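Local coordinates for succinoglycan biosynthesis protein (Bacillus cereus ATCC 14579, PDB 2QGM) that probably acts as an erythromycin esterase-like hydrolase, possibly connected with succinoglycan biosynthesis, on a substrate that remains uncertain, at residues 91-96 / 432-437; 140-145 / 440-445. All coordinates share one frame; numbering follows the deposited sequence.

Interaction 1: 91-96 / 432-437; sequences TMKFRL and IIFHIR
Phe434 projects from strand 432-436 toward helix 91-96, and its ring is the piece that three helix side chains share. Leu96 crosses the ring obliquely and lays its CD2 over one face, offset toward the rim, 4.2 Å from Phe434 CD2. The other two meet the ring at a slant. Met92, a selenomethionine, slides past it in the opposite direction, with CG 3.9 Å from Phe434 CD1. Its CG is anti to the backbone N (chi1 176°), but bends at the next two torsions lead the selenium end away, so only the root of the side chain takes part. Lys93 crosses the ring at about a right angle, its CG 3.7 Å from Phe434 CZ; the amine lies beyond the contact, in a salt bridge to Glu81 and in a cation-pi contact with Trp304. Two residues further along the strand, Ile436 reaches the helix with CD1, 3.9 Å from Met92 CB. The axes come no closer than 11.0 Å and their directions differ by 136°, so side chains alone bridge the gap, burying 176 Å². Phe434 also touches Ile339 and Ser341 of neighbouring strand 336-344. Such apolar packing of a helix against the face of a mixed sheet, with alternate strand residues pointing to the helix, is characteristic of layered alpha/beta folds.

Interaction 2: 140-145 / 440-445; sequences YPTDEI and SPSHIK
Backbone hydrogen bonds set the register. Thr142 and Ile444 form a single beta bridge, their CA atoms 4.1 Å apart; the bonds flank the two residues, one on each side, which makes them an antiparallel, non-hydrogen-bonded pair. Asp143 N gives a hydrogen to His443 O at 2.8 Å, approaching nearly along the C=O axis. Lys445 N donates to Pro141 O at 3.0 Å within the carbonyl plane, but is more bent at hydrogen (142°). Pro141 is the centre of an inverse gamma turn that precedes the helix.

Charged and polar side chains add a second grip. Glu144 points toward the tail and bends at chi2, bringing its carboxylate to the backbone N and the ring of His443. His443 N meets both oxygens on their syn sides: the bond to Glu144 OE1 is 3.1 Å and nearly straight, that to OE2 longer and more bent. His443 ND1 donates to Glu144 OE2 at 2.7 Å, with the oxygen in the ring plane but the nitrogen above the carboxylate plane, the two planes being 36° apart. OE2 also bonds Ser87, a set of donors that would be expected to stabilise the carboxylate as an anion. The start of the Lys445 chain lies against the Asp143 carboxylate, CB 3.2 Å from Asp143 OD1.

Separate from these bonds to the tail, Thr142 caps the helix within 140-145: its OG1, held in the crowded position (chi1 67°), accepts from Ile145 N at 3.1 Å.

Apolar contact comes from Thr142 CG2, 3.6 Å from Ile444 CD1, the two side chains crossing obliquely.

The C-terminal tail, which follows strand 432-439, is thus fastened across the N-terminus of helix 143-157; Glu144 and Ser442 touch Phe90 of helix 87-104, and Pro441 packs on strand 346-350.

In the fold
Helix 87-104 and the last strand with its tail connect the two contacts, whose centres are 15 Å apart. Strand 432-439 lies in the mixed sheet in interaction 1, and the chain then runs on to end in interaction 2. The contacts also touch directly: Thr91 OG1 lies 3.3 Å from Glu144 CG, and Phe94 CD2 is 4.3 Å from Glu144 O, so helix 87-104 meets helix 143-157 with residues other than those facing Phe434. Polar ends converge as well, since Lys93 and Tyr140 both bond Glu81 and both contact Trp304. Whether this cluster belongs to an active site is not established.

Interaction 1: 91-96 / 432-437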
ATOM      1  N   THR A  91      13.686   1.774  -1.499  1.00 16.15           N
ATOM      2  CA  THR A  91      14.378   2.102  -2.739  1.00 16.61           C
ATOM      3  C   THR A  91      14.146   1.046  -3.817  1.00 15.10           C
ATOM      4  O   THR A  91      13.964   1.386  -4.984  1.00 14.02           O
ATOM      5  CB  THR A  91      15.889   2.284  -2.496  1.00 16.81           C
ATOM      6  OG1 THR A  91      16.089   3.397  -1.617  1.00 17.23           O
ATOM      7  CG2 THR A  91      16.615   2.556  -3.809  1.00 16.24           C
HETATM    8  N   MSE A  92      14.145  -0.229  -3.436  1.00 15.73           N
HETATM    9  CA  MSE A  92      13.911  -1.285  -4.416  1.00 14.67           C
HETATM   10  C   MSE A  92      12.478  -1.191  -4.938  1.00 13.65           C
HETATM   11  O   MSE A  92      12.215  -1.481  -6.100  1.00 14.32           O
HETATM   12  CB  MSE A  92      14.163  -2.666  -3.803  1.00 15.83           C
HETATM   13  CG  MSE A  92      13.857  -3.862  -4.723  1.00 13.67           C
HETATM   14 SE   MSE A  92      15.052  -3.960  -6.255  1.00 24.89          SE
HETATM   15  CE  MSE A  92      13.861  -3.462  -7.668  1.00 23.11           C
ATOM     16  N   LYS A  93      11.544  -0.789  -4.082  1.00 14.07           N
ATOM     17  CA  LYS A  93      10.166  -0.641  -4.512  1.00 14.59           C
ATOM     18  C   LYS A  93      10.053   0.507  -5.508  1.00 12.98           C
ATOM     19  O   LYS A  93       9.262   0.453  -6.435  1.00 14.59           O
ATOM     20  CB  LYS A  93       9.241  -0.413  -3.314  1.00 12.82           C
ATOM     21  CG  LYS A  93       8.986  -1.684  -2.527  1.00 15.18           C
ATOM     22  CD  LYS A  93       8.062  -1.482  -1.340  1.00 16.69           C
ATOM     23  CE  LYS A  93       6.658  -1.143  -1.780  1.00 18.70           C
ATOM     24  NZ  LYS A  93       5.778  -1.014  -0.591  1.00 20.45           N
ATOM     25  N   PHE A  94      10.849   1.547  -5.300  1.00 13.80           N
ATOM     26  CA  PHE A  94      10.882   2.686  -6.208  1.00 14.64           C
ATOM     27  C   PHE A  94      11.400   2.172  -7.563  1.00 14.42           C
ATOM     28  O   PHE A  94      10.850   2.508  -8.611  1.00 13.90           O
ATOM     29  CB  PHE A  94      11.798   3.755  -5.587  1.00 14.65           C
ATOM     30  CG  PHE A  94      12.137   4.921  -6.484  1.00 16.41           C
ATOM     31  CD1 PHE A  94      11.430   5.191  -7.658  1.00 15.05           C
ATOM     32  CD2 PHE A  94      13.184   5.773  -6.121  1.00 16.58           C
ATOM     33  CE1 PHE A  94      11.772   6.293  -8.456  1.00 15.77           C
ATOM     34  CE2 PHE A  94      13.528   6.869  -6.907  1.00 16.30           C
ATOM     35  CZ  PHE A  94      12.822   7.139  -8.081  1.00 13.12           C
ATOM     36  N   ARG A  95      12.442   1.340  -7.544  1.00 13.70           N
ATOM     37  CA  ARG A  95      12.966   0.800  -8.796  1.00 15.64           C
ATOM     38  C   ARG A  95      11.865  -0.001  -9.495  1.00 14.57           C
ATOM     39  O   ARG A  95      11.651   0.145 -10.696  1.00 15.74           O
ATOM     40  CB  ARG A  95      14.196  -0.082  -8.530  1.00 15.56           C
ATOM     41  CG  ARG A  95      14.796  -0.740  -9.760  1.00 19.25           C
ATOM     42  CD  ARG A  95      16.134  -1.394  -9.420  1.00 18.83           C
ATOM     43  NE  ARG A  95      16.607  -2.293 -10.471  1.00 18.40           N
ATOM     44  CZ  ARG A  95      17.090  -1.895 -11.644  1.00 20.83           C
ATOM     45  NH1 ARG A  95      17.180  -0.602 -11.932  1.00 19.46           N
ATOM     46  NH2 ARG A  95      17.471  -2.798 -12.541  1.00 20.54           N
ATOM     47  N   LEU A  96      11.156  -0.831  -8.732  1.00 15.29           N
ATOM     48  CA  LEU A  96      10.068  -1.638  -9.277  1.00 15.67           C
ATOM     49  C   LEU A  96       8.966  -0.759  -9.876  1.00 14.99           C
ATOM     50  O   LEU A  96       8.480  -1.030 -10.965  1.00 13.13           O
ATOM     51  CB  LEU A  96       9.473  -2.532  -8.184  1.00 16.41           C
ATOM     52  CG  LEU A  96       9.736  -4.042  -8.199  1.00 21.08           C
ATOM     53  CD1 LEU A  96      11.018  -4.375  -8.951  1.00 19.38           C
ATOM     54  CD2 LEU A  96       9.774  -4.551  -6.759  1.00 18.23           C
ATOM     55  N   ILE A 432       4.434 -13.704  -5.764  1.00 16.46           N
ATOM     56  CA  ILE A 432       5.836 -13.403  -6.003  1.00 16.70           C
ATOM     57  C   ILE A 432       6.428 -12.686  -4.798  1.00 16.73           C
ATOM     58  O   ILE A 432       5.714 -12.039  -4.036  1.00 17.61           O
ATOM     59  CB  ILE A 432       5.963 -12.447  -7.225  1.00 16.85           C
ATOM     60  CG1 ILE A 432       5.344 -13.091  -8.454  1.00 14.96           C
ATOM     61  CG2 ILE A 432       7.424 -12.097  -7.502  1.00 16.01           C
ATOM     62  CD1 ILE A 432       5.040 -12.107  -9.559  1.00 15.29           C
ATOM     63  N   ILE A 433       7.733 -12.820  -4.615  1.00 18.54           N
ATOM     64  CA  ILE A 433       8.400 -12.111  -3.538  1.00 15.97           C
ATOM     65  C   ILE A 433       9.718 -11.574  -4.060  1.00 16.67           C
ATOM     66  O   ILE A 433      10.286 -12.110  -5.013  1.00 16.49           O
ATOM     67  CB  ILE A 433       8.722 -13.016  -2.303  1.00 16.37           C
ATOM     68  CG1 ILE A 433       9.640 -14.169  -2.712  1.00 16.62           C
ATOM     69  CG2 ILE A 433       7.440 -13.533  -1.683  1.00 16.76           C
ATOM     70  CD1 ILE A 433      10.289 -14.855  -1.532  1.00 21.54           C
ATOM     71  N   PHE A 434      10.167 -10.465  -3.483  1.00 16.29           N
ATOM     72  CA  PHE A 434      11.479  -9.929  -3.817  1.00 17.04           C
ATOM     73  C   PHE A 434      12.202  -9.923  -2.486  1.00 17.52           C
ATOM     74  O   PHE A 434      11.762  -9.307  -1.511  1.00 18.17           O
ATOM     75  CB  PHE A 434      11.432  -8.532  -4.479  1.00 16.11           C
ATOM     76  CG  PHE A 434      10.881  -7.422  -3.613  1.00 15.81           C
ATOM     77  CD1 PHE A 434      11.735  -6.541  -2.942  1.00 12.63           C
ATOM     78  CD2 PHE A 434       9.509  -7.214  -3.529  1.00 14.23           C
ATOM     79  CE1 PHE A 434      11.224  -5.465  -2.206  1.00 14.18           C
ATOM     80  CE2 PHE A 434       8.992  -6.145  -2.797  1.00 13.48           C
ATOM     81  CZ  PHE A 434       9.847  -5.269  -2.137  1.00 17.04           C
ATOM     82  N   HIS A 435      13.295 -10.673  -2.441  1.00 16.67           N
ATOM     83  CA  HIS A 435      14.075 -10.798  -1.230  1.00 17.82           C
ATOM     84  C   HIS A 435      15.319  -9.924  -1.241  1.00 15.95           C
ATOM     85  O   HIS A 435      15.993  -9.794  -2.265  1.00 15.59           O
ATOM     86  CB  HIS A 435      14.491 -12.263  -1.031  1.00 16.74           C
ATOM     87  CG  HIS A 435      15.130 -12.535   0.291  1.00 19.60           C
ATOM     88  ND1 HIS A 435      14.426 -12.516   1.477  1.00 20.94           N
ATOM     89  CD2 HIS A 435      16.416 -12.805   0.626  1.00 21.18           C
ATOM     90  CE1 HIS A 435      15.247 -12.758   2.481  1.00 23.40           C
ATOM     91  NE2 HIS A 435      16.464 -12.937   1.990  1.00 22.48           N
ATOM     92  N   ILE A 436      15.582  -9.297  -0.098  1.00 17.54           N
ATOM     93  CA  ILE A 436      16.769  -8.471   0.107  1.00 16.86           C
ATOM     94  C   ILE A 436      17.340  -8.995   1.422  1.00 18.13           C
ATOM     95  O   ILE A 436      16.848  -8.663   2.499  1.00 18.33           O
ATOM     96  CB  ILE A 436      16.439  -6.963   0.268  1.00 16.48           C
ATOM     97  CG1 ILE A 436      15.756  -6.436  -0.995  1.00 17.50           C
ATOM     98  CG2 ILE A 436      17.731  -6.180   0.550  1.00 18.43           C
ATOM     99  CD1 ILE A 436      15.442  -4.946  -0.965  1.00 15.73           C
ATOM    100  N   ARG A 437      18.369  -9.831   1.335  1.00 18.37           N
ATOM    101  CA  ARG A 437      18.956 -10.429   2.530  1.00 19.63           C
ATOM    102  C   ARG A 437      19.240  -9.438   3.658  1.00 19.09           C
ATOM    103  O   ARG A 437      18.671  -9.543   4.743  1.00 19.77           O
ATOM    104  CB  ARG A 437      20.246 -11.166   2.171  1.00 21.19           C
ATOM    105  CG  ARG A 437      20.843 -11.952   3.320  1.00 25.18           C
ATOM    106  CD  ARG A 437      22.219 -12.467   2.947  1.00 29.03           C
ATOM    107  NE  ARG A 437      22.173 -13.397   1.822  1.00 29.79           N
ATOM    108  CZ  ARG A 437      23.234 -13.746   1.106  1.00 30.45           C
ATOM    109  NH1 ARG A 437      24.423 -13.235   1.395  1.00 30.32           N
ATOM    110  NH2 ARG A 437      23.111 -14.616   0.111  1.00 30.77           N
TER

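Interaction 2: 140-145 / 440-445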
ATOM      1  N   TYR A 140       7.042   7.603   6.781  1.00 20.69           N
ATOM      2  CA  TYR A 140       7.065   7.698   5.324  1.00 19.36           C
ATOM      3  C   TYR A 140       7.802   8.895   4.711  1.00 18.78           C
ATOM      4  O   TYR A 140       8.208   8.827   3.551  1.00 18.88           O
ATOM      5  CB  TYR A 140       5.648   7.610   4.756  1.00 17.67           C
ATOM      6  CG  TYR A 140       5.279   6.209   4.308  1.00 20.47           C
ATOM      7  CD1 TYR A 140       5.880   5.086   4.882  1.00 20.61           C
ATOM      8  CD2 TYR A 140       4.335   6.004   3.309  1.00 22.77           C
ATOM      9  CE1 TYR A 140       5.548   3.799   4.471  1.00 22.36           C
ATOM     10  CE2 TYR A 140       3.990   4.717   2.890  1.00 22.77           C
ATOM     11  CZ  TYR A 140       4.606   3.619   3.476  1.00 22.66           C
ATOM     12  OH  TYR A 140       4.275   2.346   3.076  1.00 23.11           O
ATOM     13  N   PRO A 141       7.990  10.002   5.461  1.00 18.99           N
ATOM     14  CA  PRO A 141       8.703  11.140   4.860  1.00 20.33           C
ATOM     15  C   PRO A 141      10.213  10.865   4.861  1.00 21.56           C
ATOM     16  O   PRO A 141      10.981  11.583   5.503  1.00 23.46           O
ATOM     17  CB  PRO A 141       8.347  12.315   5.779  1.00 20.69           C
ATOM     18  CG  PRO A 141       7.231  11.825   6.630  1.00 23.75           C
ATOM     19  CD  PRO A 141       7.506  10.361   6.803  1.00 18.97           C
ATOM     20  N   THR A 142      10.623   9.818   4.152  1.00 20.45           N
ATOM     21  CA  THR A 142      12.028   9.427   4.087  1.00 19.80           C
ATOM     22  C   THR A 142      12.668   9.887   2.790  1.00 20.01           C
ATOM     23  O   THR A 142      11.976  10.203   1.829  1.00 19.67           O
ATOM     24  CB  THR A 142      12.184   7.898   4.172  1.00 21.65           C
ATOM     25  OG1 THR A 142      11.625   7.298   2.995  1.00 22.89           O
ATOM     26  CG2 THR A 142      11.466   7.356   5.401  1.00 20.20           C
ATOM     27  N   ASP A 143      13.998   9.923   2.763  1.00 19.17           N
ATOM     28  CA  ASP A 143      14.704  10.329   1.553  1.00 20.11           C
ATOM     29  C   ASP A 143      14.376   9.354   0.430  1.00 18.35           C
ATOM     30  O   ASP A 143      14.201   9.761  -0.719  1.00 17.57           O
ATOM     31  CB  ASP A 143      16.218  10.340   1.770  1.00 22.61           C
ATOM     32  CG  ASP A 143      16.664  11.403   2.756  1.00 26.92           C
ATOM     33  OD1 ASP A 143      16.014  12.471   2.828  1.00 29.09           O
ATOM     34  OD2 ASP A 143      17.682  11.178   3.442  1.00 27.39           O
ATOM     35  N   GLU A 144      14.286   8.071   0.779  1.00 18.34           N
ATOM     36  CA  GLU A 144      14.000   7.016  -0.190  1.00 18.20           C
ATOM     37  C   GLU A 144      12.663   7.215  -0.904  1.00 18.36           C
ATOM     38  O   GLU A 144      12.601   7.167  -2.133  1.00 17.46           O
ATOM     39  CB  GLU A 144      14.018   5.640   0.498  1.00 19.54           C
ATOM     40  CG  GLU A 144      15.377   5.229   1.092  1.00 20.63           C
ATOM     41  CD  GLU A 144      15.577   5.668   2.541  1.00 20.88           C
ATOM     42  OE1 GLU A 144      14.740   6.429   3.063  1.00 22.31           O
ATOM     43  OE2 GLU A 144      16.577   5.250   3.164  1.00 19.74           O
ATOM     44  N   ILE A 145      11.600   7.440  -0.137  1.00 16.91           N
ATOM     45  CA  ILE A 145      10.280   7.624  -0.724  1.00 16.24           C
ATOM     46  C   ILE A 145      10.133   8.972  -1.420  1.00 15.13           C
ATOM     47  O   ILE A 145       9.568   9.055  -2.506  1.00 14.58           O
ATOM     48  CB  ILE A 145       9.159   7.446   0.349  1.00 15.78           C
ATOM     49  CG1 ILE A 145       9.200   6.018   0.886  1.00 16.07           C
ATOM     50  CG2 ILE A 145       7.784   7.741  -0.251  1.00 15.61           C
ATOM     51  CD1 ILE A 145       8.212   5.707   1.996  1.00 15.88           C
ATOM     52  N   SER A 440      18.824  -2.071   6.067  1.00 17.64           N
ATOM     53  CA  SER A 440      19.209  -1.089   7.070  1.00 18.98           C
ATOM     54  C   SER A 440      18.104  -0.049   7.233  1.00 19.05           C
ATOM     55  O   SER A 440      17.164  -0.010   6.445  1.00 18.49           O
ATOM     56  CB  SER A 440      20.531  -0.413   6.667  1.00 20.18           C
ATOM     57  OG  SER A 440      20.420   0.264   5.423  1.00 22.32           O
ATOM     58  N   PRO A 441      18.205   0.810   8.262  1.00 19.87           N
ATOM     59  CA  PRO A 441      17.191   1.841   8.509  1.00 19.74           C
ATOM     60  C   PRO A 441      16.976   2.893   7.423  1.00 18.62           C
ATOM     61  O   PRO A 441      17.918   3.394   6.804  1.00 18.50           O
ATOM     62  CB  PRO A 441      17.657   2.484   9.815  1.00 18.86           C
ATOM     63  CG  PRO A 441      18.363   1.361  10.516  1.00 17.31           C
ATOM     64  CD  PRO A 441      19.162   0.748   9.380  1.00 21.19           C
ATOM     65  N   SER A 442      15.708   3.222   7.209  1.00 20.83           N
ATOM     66  CA  SER A 442      15.324   4.249   6.253  1.00 20.55           C
ATOM     67  C   SER A 442      15.815   5.581   6.822  1.00 21.38           C
ATOM     68  O   SER A 442      16.064   5.694   8.023  1.00 20.32           O
ATOM     69  CB  SER A 442      13.805   4.278   6.114  1.00 20.16           C
ATOM     70  OG  SER A 442      13.198   4.346   7.389  1.00 19.25           O
ATOM     71  N   HIS A 443      15.938   6.591   5.968  1.00 22.79           N
ATOM     72  CA  HIS A 443      16.414   7.900   6.413  1.00 24.59           C
ATOM     73  C   HIS A 443      15.317   8.960   6.409  1.00 26.41           C
ATOM     74  O   HIS A 443      14.961   9.479   5.352  1.00 23.72           O
ATOM     75  CB  HIS A 443      17.562   8.370   5.516  1.00 26.28           C
ATOM     76  CG  HIS A 443      18.678   7.378   5.392  1.00 29.01           C
ATOM     77  ND1 HIS A 443      18.557   6.212   4.670  1.00 28.85           N
ATOM     78  CD2 HIS A 443      19.924   7.372   5.917  1.00 30.60           C
ATOM     79  CE1 HIS A 443      19.684   5.526   4.756  1.00 30.44           C
ATOM     80  NE2 HIS A 443      20.529   6.206   5.507  1.00 31.50           N
ATOM     81  N   ILE A 444      14.791   9.289   7.588  1.00 28.14           N
ATOM     82  CA  ILE A 444      13.746  10.304   7.705  1.00 31.50           C
ATOM     83  C   ILE A 444      14.294  11.680   7.334  1.00 34.16           C
ATOM     84  O   ILE A 444      15.162  12.222   8.019  1.00 33.68           O
ATOM     85  CB  ILE A 444      13.177  10.371   9.145  1.00 32.38           C
ATOM     86  CG1 ILE A 444      12.519   9.038   9.506  1.00 32.10           C
ATOM     87  CG2 ILE A 444      12.157  11.512   9.263  1.00 32.70           C
ATOM     88  CD1 ILE A 444      11.270   8.720   8.701  1.00 34.02           C
ATOM     89  N   LYS A 445      13.777  12.234   6.244  1.00 36.44           N
ATOM     90  CA  LYS A 445      14.200  13.545   5.761  1.00 39.04           C
ATOM     91  C   LYS A 445      13.858  14.652   6.760  1.00 39.97           C
ATOM     92  O   LYS A 445      12.780  15.265   6.610  1.00 42.79           O
ATOM     93  CB  LYS A 445      13.546  13.839   4.406  1.00 38.78           C
ATOM     94  CG  LYS A 445      14.028  15.114   3.738  1.00 38.66           C
ATOM     95  CD  LYS A 445      13.338  15.331   2.405  1.00 39.33           C
ATOM     96  CE  LYS A 445      13.778  16.643   1.778  1.00 40.03           C
ATOM     97  NZ  LYS A 445      13.076  16.919   0.493  1.00 40.62           N
ATOM     98  OXT LYS A 445      14.657  14.890   7.693  1.00 42.06           O
TER